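Local coordinates for protein choline dehydrogenase and related flavoproteins (Aspergillus oryzae, PDB 3Q9T) that is a formate oxidase of the glucose-methanol-choline oxidoreductase family and carries 8-formyl-FAD at its catalytic site, at residues P47-A55 against Y340-G351; I163-N172 against D318-L326. All coordinates share one frame; numbering follows the deposited sequence.

Contact 1: residues P47-A55 against Y340-G351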
loop_
_atom_site.group_PDB
_atom_site.type_symbol
_atom_site.label_atom_id
_atom_site.label_comp_id
_atom_site.label_asym_id
_atom_site.label_seq_id
_atom_site.Cartn_x
_atom_site.Cartn_y
_atom_site.Cartn_z
ATOM N N PRO A 47 2.505 14.281 29.501
ATOM C CA PRO A 47 1.346 15.110 29.141
ATOM C C PRO A 47 0.554 14.576 27.943
ATOM O O PRO A 47 -0.661 14.475 28.035
ATOM C CB PRO A 47 1.979 16.465 28.802
ATOM C CG PRO A 47 3.226 16.507 29.638
ATOM C CD PRO A 47 3.726 15.079 29.705
ATOM N N GLU A 48 1.231 14.243 26.850
ATOM C CA GLU A 48 0.557 13.731 25.664
ATOM C C GLU A 48 -0.243 12.455 25.955
ATOM O O GLU A 48 -1.205 12.146 25.262
ATOM C CB GLU A 48 1.560 13.460 24.539
ATOM C CG GLU A 48 2.683 14.463 24.439
ATOM C CD GLU A 48 3.881 14.078 25.293
ATOM O OE1 GLU A 48 3.998 14.595 26.431
ATOM O OE2 GLU A 48 4.701 13.253 24.822
ATOM N N ILE A 49 0.153 11.702 26.970
ATOM C CA ILE A 49 -0.638 10.536 27.360
ATOM C C ILE A 49 -1.830 10.927 28.224
ATOM O O ILE A 49 -2.957 10.453 27.996
ATOM C CB ILE A 49 0.214 9.460 28.077
ATOM C CG1 ILE A 49 1.065 8.705 27.051
ATOM C CG2 ILE A 49 -0.678 8.474 28.833
ATOM C CD1 ILE A 49 2.105 7.762 27.663
ATOM N N THR A 50 -1.600 11.810 29.200
ATOM C CA THR A 50 -2.647 12.105 30.186
ATOM C C THR A 50 -3.698 13.087 29.672
ATOM O O THR A 50 -4.820 13.147 30.194
ATOM C CB THR A 50 -2.076 12.582 31.527
ATOM O OG1 THR A 50 -1.297 13.774 31.335
ATOM C CG2 THR A 50 -1.198 11.490 32.140
ATOM N N THR A 51 -3.323 13.838 28.643
ATOM C CA THR A 51 -4.172 14.883 28.057
ATOM C C THR A 51 -5.029 14.373 26.902
ATOM O O THR A 51 -4.504 14.089 25.828
ATOM C CB THR A 51 -3.298 15.984 27.481
ATOM O OG1 THR A 51 -2.407 16.458 28.499
ATOM C CG2 THR A 51 -4.161 17.115 26.936
ATOM N N PRO A 52 -6.351 14.271 27.109
ATOM C CA PRO A 52 -7.170 13.591 26.092
ATOM C C PRO A 52 -7.110 14.204 24.699
ATOM O O PRO A 52 -7.257 13.458 23.730
ATOM C CB PRO A 52 -8.589 13.673 26.660
ATOM C CG PRO A 52 -8.376 13.745 28.147
ATOM C CD PRO A 52 -7.114 14.565 28.329
ATOM N N SER A 53 -6.898 15.511 24.576
ATOM C CA SER A 53 -6.941 16.118 23.242
ATOM C C SER A 53 -5.681 15.842 22.428
ATOM O O SER A 53 -5.644 16.116 21.234
ATOM C CB SER A 53 -7.226 17.631 23.300
ATOM O OG SER A 53 -6.174 18.367 23.903
ATOM N N SER A 54 -4.660 15.296 23.082
ATOM C CA SER A 54 -3.398 14.965 22.427
ATOM C C SER A 54 -3.382 13.552 21.835
ATOM O O SER A 54 -2.426 13.190 21.155
ATOM C CB SER A 54 -2.236 15.070 23.420
ATOM O OG SER A 54 -1.909 16.410 23.714
ATOM N N ALA A 55 -4.418 12.759 22.104
ATOM C CA ALA A 55 -4.435 11.335 21.713
ATOM C C ALA A 55 -3.940 11.063 20.290
ATOM O O ALA A 55 -2.988 10.298 20.093
ATOM C CB ALA A 55 -5.818 10.736 21.916
ATOM N N TYR A 340 -5.950 24.733 30.914
ATOM C CA TYR A 340 -5.780 23.312 31.179
ATOM C C TYR A 340 -4.613 23.130 32.127
ATOM O O TYR A 340 -4.682 22.332 33.071
ATOM C CB TYR A 340 -5.507 22.535 29.893
ATOM C CG TYR A 340 -5.441 21.034 30.101
ATOM C CD1 TYR A 340 -6.603 20.284 30.177
ATOM C CD2 TYR A 340 -4.219 20.375 30.231
ATOM C CE1 TYR A 340 -6.566 18.927 30.365
ATOM C CE2 TYR A 340 -4.165 19.008 30.431
ATOM C CZ TYR A 340 -5.345 18.288 30.487
ATOM O OH TYR A 340 -5.329 16.930 30.661
ATOM N N ASN A 341 -3.545 23.880 31.869
ATOM C CA ASN A 341 -2.336 23.782 32.670
ATOM C C ASN A 341 -2.532 24.196 34.117
ATOM O O ASN A 341 -1.841 23.699 35.010
ATOM C CB ASN A 341 -1.211 24.574 32.030
ATOM C CG ASN A 341 -0.527 23.796 30.928
ATOM O OD1 ASN A 341 -0.870 22.636 30.670
ATOM N ND2 ASN A 341 0.445 24.421 30.271
ATOM N N LYS A 342 -3.486 25.088 34.362
ATOM C CA LYS A 342 -3.663 25.573 35.721
ATOM C C LYS A 342 -4.616 24.694 36.528
ATOM O O LYS A 342 -4.386 24.461 37.713
ATOM C CB LYS A 342 -4.084 27.048 35.750
ATOM C CG LYS A 342 -5.511 27.304 35.305
ATOM C CD LYS A 342 -6.016 28.669 35.775
ATOM C CE LYS A 342 -6.170 28.726 37.296
ATOM N NZ LYS A 342 -6.621 30.077 37.749
ATOM N N ASN A 343 -5.665 24.185 35.890
ATOM C CA ASN A 343 -6.623 23.352 36.613
ATOM C C ASN A 343 -7.276 22.222 35.799
ATOM O O ASN A 343 -8.305 21.682 36.214
ATOM C CB ASN A 343 -7.700 24.222 37.272
ATOM C CG ASN A 343 -8.762 24.662 36.296
ATOM O OD1 ASN A 343 -8.517 24.727 35.094
ATOM N ND2 ASN A 343 -9.959 24.955 36.805
ATOM N N ARG A 344 -6.683 21.882 34.651
ATOM C CA ARG A 344 -7.180 20.796 33.792
ATOM C C ARG A 344 -8.594 21.015 33.243
ATOM O O ARG A 344 -9.244 20.053 32.833
ATOM C CB ARG A 344 -7.145 19.439 34.524
ATOM C CG ARG A 344 -5.791 19.010 35.046
ATOM C CD ARG A 344 -4.762 18.949 33.943
ATOM N NE ARG A 344 -3.497 18.375 34.405
ATOM C CZ ARG A 344 -2.385 19.070 34.640
ATOM N NH1 ARG A 344 -2.362 20.387 34.464
ATOM N NH2 ARG A 344 -1.285 18.444 35.051
ATOM N N SER A 345 -9.082 22.251 33.241
ATOM C CA SER A 345 -10.407 22.538 32.662
ATOM C C SER A 345 -10.309 22.878 31.167
ATOM O O SER A 345 -9.209 23.005 30.618
ATOM C CB SER A 345 -11.107 23.676 33.415
ATOM O OG SER A 345 -10.409 24.905 33.254
ATOM N N GLY A 346 -11.460 23.024 30.512
ATOM C CA GLY A 346 -11.479 23.417 29.111
ATOM C C GLY A 346 -11.401 22.281 28.092
ATOM O O GLY A 346 -11.277 21.108 28.460
ATOM N N PRO A 347 -11.461 22.632 26.792
ATOM C CA PRO A 347 -11.562 21.658 25.698
ATOM C C PRO A 347 -10.264 20.864 25.477
ATOM O O PRO A 347 -10.301 19.776 24.892
ATOM C CB PRO A 347 -11.870 22.535 24.483
ATOM C CG PRO A 347 -11.202 23.837 24.803
ATOM C CD PRO A 347 -11.366 24.019 26.289
ATOM N N VAL A 348 -9.133 21.396 25.926
ATOM C CA VAL A 348 -7.905 20.609 25.921
ATOM C C VAL A 348 -8.117 19.243 26.598
ATOM O O VAL A 348 -7.470 18.261 26.238
ATOM C CB VAL A 348 -6.742 21.343 26.586
ATOM C CG1 VAL A 348 -5.540 20.400 26.756
ATOM C CG2 VAL A 348 -6.358 22.611 25.777
ATOM N N GLY A 349 -9.040 19.175 27.558
ATOM C CA GLY A 349 -9.326 17.926 28.238
ATOM C C GLY A 349 -10.344 17.060 27.516
ATOM O O GLY A 349 -10.752 16.021 28.020
ATOM N N SER A 350 -10.756 17.490 26.329
ATOM C CA SER A 350 -11.771 16.773 25.571
ATOM C C SER A 350 -11.213 15.680 24.638
ATOM O O SER A 350 -10.145 15.835 24.031
ATOM C CB SER A 350 -12.613 17.766 24.761
ATOM O OG SER A 350 -13.602 17.073 24.019
ATOM N N GLY A 351 -11.956 14.583 24.528
ATOM C CA GLY A 351 -11.659 13.536 23.560
ATOM C C GLY A 351 -12.303 13.778 22.200
ATOM O O GLY A 351 -12.150 12.958 21.290
HETATM O O HOH W 1 -2.892 16.002 31.888
#

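Contact 2: residues I163-N172 against D318-L326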
loop_
_atom_site.group_PDB
_atom_site.type_symbol
_atom_site.label_atom_id
_atom_site.label_comp_id
_atom_site.label_asym_id
_atom_site.label_seq_id
_atom_site.Cartn_x
_atom_site.Cartn_y
_atom_site.Cartn_z
ATOM N N ILE A 163 -18.038 19.991 25.587
ATOM C CA ILE A 163 -17.460 21.284 25.213
ATOM C C ILE A 163 -18.570 22.318 24.990
ATOM O O ILE A 163 -19.436 22.104 24.137
ATOM C CB ILE A 163 -16.679 21.173 23.884
ATOM C CG1 ILE A 163 -15.569 20.128 24.000
ATOM C CG2 ILE A 163 -16.101 22.535 23.485
ATOM C CD1 ILE A 163 -14.806 19.886 22.693
ATOM N N ASP A 164 -18.545 23.439 25.720
ATOM C CA ASP A 164 -19.624 24.442 25.598
ATOM C C ASP A 164 -19.859 24.966 24.168
ATOM O O ASP A 164 -20.993 25.008 23.693
ATOM C CB ASP A 164 -19.410 25.615 26.563
ATOM C CG ASP A 164 -19.713 25.241 28.009
ATOM O OD1 ASP A 164 -19.200 25.913 28.932
ATOM O OD2 ASP A 164 -20.466 24.263 28.227
ATOM N N GLU A 165 -18.779 25.359 23.503
ATOM C CA GLU A 165 -18.836 25.870 22.141
ATOM C C GLU A 165 -19.445 24.878 21.149
ATOM O O GLU A 165 -19.959 25.275 20.105
ATOM C CB GLU A 165 -17.433 26.252 21.696
ATOM C CG GLU A 165 -17.331 26.720 20.261
ATOM C CD GLU A 165 -15.937 27.227 19.919
ATOM O OE1 GLU A 165 -15.017 27.039 20.748
ATOM O OE2 GLU A 165 -15.767 27.816 18.826
ATOM N N MET A 166 -19.407 23.591 21.475
ATOM C CA MET A 166 -19.972 22.570 20.588
ATOM C C MET A 166 -21.457 22.272 20.811
ATOM O O MET A 166 -22.028 21.428 20.113
ATOM C CB MET A 166 -19.177 21.260 20.673
ATOM C CG MET A 166 -17.807 21.310 20.014
ATOM S SD MET A 166 -17.817 21.789 18.270
ATOM C CE MET A 166 -17.343 23.524 18.393
ATOM N N ALA A 167 -22.078 22.947 21.780
ATOM C CA ALA A 167 -23.510 22.749 22.034
ATOM C C ALA A 167 -24.409 22.939 20.791
ATOM O O ALA A 167 -25.270 22.097 20.517
ATOM C CB ALA A 167 -23.995 23.628 23.222
ATOM N N PRO A 168 -24.223 24.043 20.045
ATOM C CA PRO A 168 -24.962 24.237 18.782
ATOM C C PRO A 168 -24.758 23.085 17.779
ATOM O O PRO A 168 -25.697 22.661 17.094
ATOM C CB PRO A 168 -24.366 25.530 18.227
ATOM C CG PRO A 168 -23.929 26.291 19.447
ATOM C CD PRO A 168 -23.393 25.219 20.380
ATOM N N PHE A 169 -23.530 22.586 17.705
ATOM C CA PHE A 169 -23.207 21.416 16.890
ATOM C C PHE A 169 -24.006 20.200 17.364
ATOM O O PHE A 169 -24.741 19.576 16.587
ATOM C CB PHE A 169 -21.693 21.175 16.950
ATOM C CG PHE A 169 -21.254 19.828 16.456
ATOM C CD1 PHE A 169 -21.208 18.742 17.316
ATOM C CD2 PHE A 169 -20.840 19.655 15.137
ATOM C CE1 PHE A 169 -20.787 17.496 16.864
ATOM C CE2 PHE A 169 -20.411 18.406 14.684
ATOM C CZ PHE A 169 -20.375 17.333 15.550
ATOM N N ARG A 170 -23.911 19.883 18.653
ATOM C CA ARG A 170 -24.680 18.751 19.180
ATOM C C ARG A 170 -26.179 18.889 18.923
ATOM O O ARG A 170 -26.865 17.902 18.596
ATOM C CB ARG A 170 -24.413 18.544 20.674
ATOM C CG ARG A 170 -22.940 18.271 21.002
ATOM C CD ARG A 170 -22.794 17.820 22.444
ATOM N NE ARG A 170 -23.174 18.862 23.386
ATOM C CZ ARG A 170 -22.353 19.819 23.811
ATOM N NH1 ARG A 170 -21.094 19.872 23.381
ATOM N NH2 ARG A 170 -22.793 20.727 24.669
ATOM N N GLU A 171 -26.691 20.107 19.079
ATOM C CA GLU A 171 -28.130 20.346 18.932
ATOM C C GLU A 171 -28.584 20.127 17.483
ATOM O O GLU A 171 -29.606 19.487 17.233
ATOM C CB GLU A 171 -28.497 21.749 19.429
ATOM C CG GLU A 171 -29.410 22.533 18.489
ATOM C CD GLU A 171 -30.831 22.687 19.020
ATOM O OE1 GLU A 171 -31.411 21.684 19.495
ATOM O OE2 GLU A 171 -31.364 23.818 18.960
ATOM N N ASN A 172 -27.806 20.626 16.528
ATOM C CA ASN A 172 -28.100 20.383 15.112
ATOM C C ASN A 172 -27.986 18.918 14.661
ATOM O O ASN A 172 -28.820 18.440 13.884
ATOM C CB ASN A 172 -27.259 21.284 14.233
ATOM C CG ASN A 172 -27.813 22.697 14.165
ATOM O OD1 ASN A 172 -28.748 22.972 13.417
ATOM N ND2 ASN A 172 -27.244 23.594 14.959
ATOM N N ASP A 318 -17.912 28.074 10.440
ATOM C CA ASP A 318 -17.080 28.532 11.546
ATOM C C ASP A 318 -17.820 28.365 12.874
ATOM O O ASP A 318 -18.991 28.736 12.983
ATOM C CB ASP A 318 -16.674 29.998 11.369
ATOM C CG ASP A 318 -15.559 30.188 10.347
ATOM O OD1 ASP A 318 -15.012 29.178 9.834
ATOM O OD2 ASP A 318 -15.216 31.363 10.076
ATOM N N GLY A 319 -17.135 27.795 13.870
ATOM C CA GLY A 319 -17.695 27.637 15.200
ATOM C C GLY A 319 -18.468 26.343 15.396
ATOM O O GLY A 319 -19.110 26.145 16.428
ATOM N N PHE A 320 -18.408 25.451 14.413
ATOM C CA PHE A 320 -19.076 24.151 14.526
ATOM C C PHE A 320 -18.090 22.982 14.500
ATOM O O PHE A 320 -18.456 21.830 14.316
ATOM C CB PHE A 320 -20.199 24.019 13.492
ATOM C CG PHE A 320 -21.372 24.914 13.784
ATOM C CD1 PHE A 320 -22.432 24.457 14.561
ATOM C CD2 PHE A 320 -21.388 26.226 13.331
ATOM C CE1 PHE A 320 -23.499 25.276 14.854
ATOM C CE2 PHE A 320 -22.456 27.058 13.619
ATOM C CZ PHE A 320 -23.514 26.586 14.385
ATOM N N GLY A 321 -16.826 23.304 14.728
ATOM C CA GLY A 321 -15.815 22.300 14.971
ATOM C C GLY A 321 -14.725 22.965 15.778
ATOM O O GLY A 321 -14.746 24.171 15.938
ATOM N N MET A 322 -13.771 22.189 16.268
ATOM C CA MET A 322 -12.785 22.696 17.207
ATOM C C MET A 322 -11.432 23.033 16.595
ATOM O O MET A 322 -10.491 23.392 17.312
ATOM C CB MET A 322 -12.624 21.679 18.333
ATOM C CG MET A 322 -13.909 21.489 19.134
ATOM S SD MET A 322 -14.359 23.013 19.975
ATOM C CE MET A 322 -12.858 23.348 20.918
ATOM N N ASP A 323 -11.328 22.921 15.273
ATOM C CA ASP A 323 -10.060 23.137 14.581
ATOM C C ASP A 323 -9.368 24.439 14.987
ATOM O O ASP A 323 -8.154 24.469 15.221
ATOM C CB ASP A 323 -10.268 23.121 13.062
ATOM C CG ASP A 323 -10.988 21.866 12.584
ATOM O OD1 ASP A 323 -12.086 21.559 13.104
ATOM O OD2 ASP A 323 -10.448 21.184 11.686
ATOM N N ASP A 324 -10.137 25.519 15.056
ATOM C CA ASP A 324 -9.543 26.838 15.276
ATOM C C ASP A 324 -9.072 27.029 16.717
ATOM O O ASP A 324 -8.317 27.948 17.015
ATOM C CB ASP A 324 -10.514 27.949 14.887
ATOM C CG ASP A 324 -9.803 29.153 14.286
ATOM O OD1 ASP A 324 -8.940 28.955 13.395
ATOM O OD2 ASP A 324 -10.092 30.294 14.713
ATOM N N VAL A 325 -9.524 26.150 17.601
ATOM C CA VAL A 325 -9.170 26.242 19.002
ATOM C C VAL A 325 -8.045 25.278 19.346
ATOM O O VAL A 325 -7.089 25.647 20.024
ATOM C CB VAL A 325 -10.373 25.936 19.898
ATOM C CG1 VAL A 325 -9.980 26.090 21.357
ATOM C CG2 VAL A 325 -11.567 26.837 19.531
ATOM N N LEU A 326 -8.146 24.045 18.861
ATOM C CA LEU A 326 -7.207 23.010 19.267
ATOM C C LEU A 326 -6.103 22.717 18.254
ATOM O O LEU A 326 -4.965 22.417 18.634
ATOM C CB LEU A 326 -7.960 21.734 19.633
ATOM C CG LEU A 326 -8.858 21.893 20.862
ATOM C CD1 LEU A 326 -9.770 20.673 21.046
ATOM C CD2 LEU A 326 -8.001 22.135 22.095
HETATM O O HOH W 2 -21.309 24.356 17.740
#

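Contact 1: residues P47-A55 against Y340-G351
Pro-52 presses its ring against the backbone of the 347-349 3-10 turn and the loop that follows it. CG comes 3.3 Å from Gly-349 O, CB lies beside the same oxygen, and CD faces the hydroxyl of Tyr-340; away from the contact the ring also touches Phe-99. Ser-53, next in the chain, supplies both direct hydrogen bonds between the segments, and both end on one carbonyl. Its OG sits between the backbone N and C (chi1 67°) and donates to Val-348 O over 2.7 Å, in the carbonyl plane and on a lone pair. Ser-53 N reaches this oxygen at 3.3 Å, with a bent N-H angle of 136° and a modest tilt from the carbonyl plane. Tyr-340 arrives from helix 331-343, CG anti to its backbone N (chi1 -175°), with its ring sandwiched off-centre between Arg-344 CD on one face and Val-348 CG1 on the other. Its phenol oxygen accepts from a water at 2.9 Å, which also hydrogen-bonds Thr-50 OG1, and is bonded as well to Gly-206 O. Between these groups Thr-51 divides its branches: CG2 packs on Val-348 CG1 at 3.6 Å, while OG1, oblique to the tyrosine ring, donates 2.7 Å back to Pro-47 O from above the carbonyl plane. That oxygen also takes the Thr-51 backbone N-H, closing the single turn of helix 47-50. Gly-351 lies about 7 Å from the side chain of Tyr-98, a FAD-binding residue, which places the contact near the cofactor. Val-348 O thus has two donors from Ser-53, and the buried Tyr-340 hydroxyl has the water and Gly-206 O, while proline, valine and methyl surfaces fill in around them; the serine pair of bonds fixes the 3-10 turn 52-54 against the turn 347-349.

Contact 2: residues I163-N172 against D318-L326
Ile-163 and Met-322 reach toward each other tip to tip, CG2 of the isoleucine 3.9 Å from the methionine SD. Two residues on, Glu-165 stretches out fully, CG anti to the backbone N (chi1 176°), and lays its carboxylate oxygen OE1 against Val-325 CG2 at 3.7 Å; OE2 stands over Gly-319 CA at longer range. The Glu-165 carbonyl accepts from a water that donates also to Gly-319 O, at 3.1 Å, and takes the backbone N-H of Phe-169, so one molecule stitches the segments together through main-chain groups alone. Met-166 follows with a side chain bent at chi2 and chi3, crossing that of Met-322; its CE meets Met-322 SD at 3.4 Å, and its sulfur lies along the backbone of Phe-320 and Gly-321. Here the loop after strand 308-316, together with the start of helix 323-327, is docked on the lead-in to helix 167-179 and its first turn or two. That helix lies against the large mixed sheet, consistent with the substrate-binding domain of GMC oxidoreductases, a largely antiparallel sheet flanked by helices. Pro-168 offers CB to the Phe-320 ring, 3.5 Å from CE1. Phe-169 touches the same residue twice, its CB near CD1 and its own ring carbon CD2 3.3 Å from Phe-320 O, which comes in obliquely; it also rests on Leu-417 of strand 415-423. Arg-170, packed on Leu-355 of strand 353-358, turns off toward its own segment, giving a nearly straight NH1 bond (172°) of 2.9 Å to Ile-163 O and a salt bridge to Glu-354. Asn-172 brings ND2 near CE1 of Phe-320, its amide plane 77° from the ring's, while ND2 donates 2.8 Å to Pro-168 O from above the carbonyl plane.

In the fold
Following the chain from the N terminus, 47-55 comes first, then 163-172, 318-326 and finally 340-351. Contact 1 therefore closes the longer loop, and contact 2 is nested wholly inside it without crossing. Contact 2 ties helix 167-179 to the loop directly after strand 308-316 and the start of helix 323-327; contact 1 ties the short helix 47-50 region to the far end of helix 331-343, which follows helix 323-327. The two centres lie about 17 Å apart, yet the contacts touch: Ser-350 OG packs on Ile-163 CD1 at 3.3 Å, and Pro-347 CB on Met-322 CE at 3.8 Å. The turn after helix 331-343 belongs to contact 1 and also packs on both segments of contact 2.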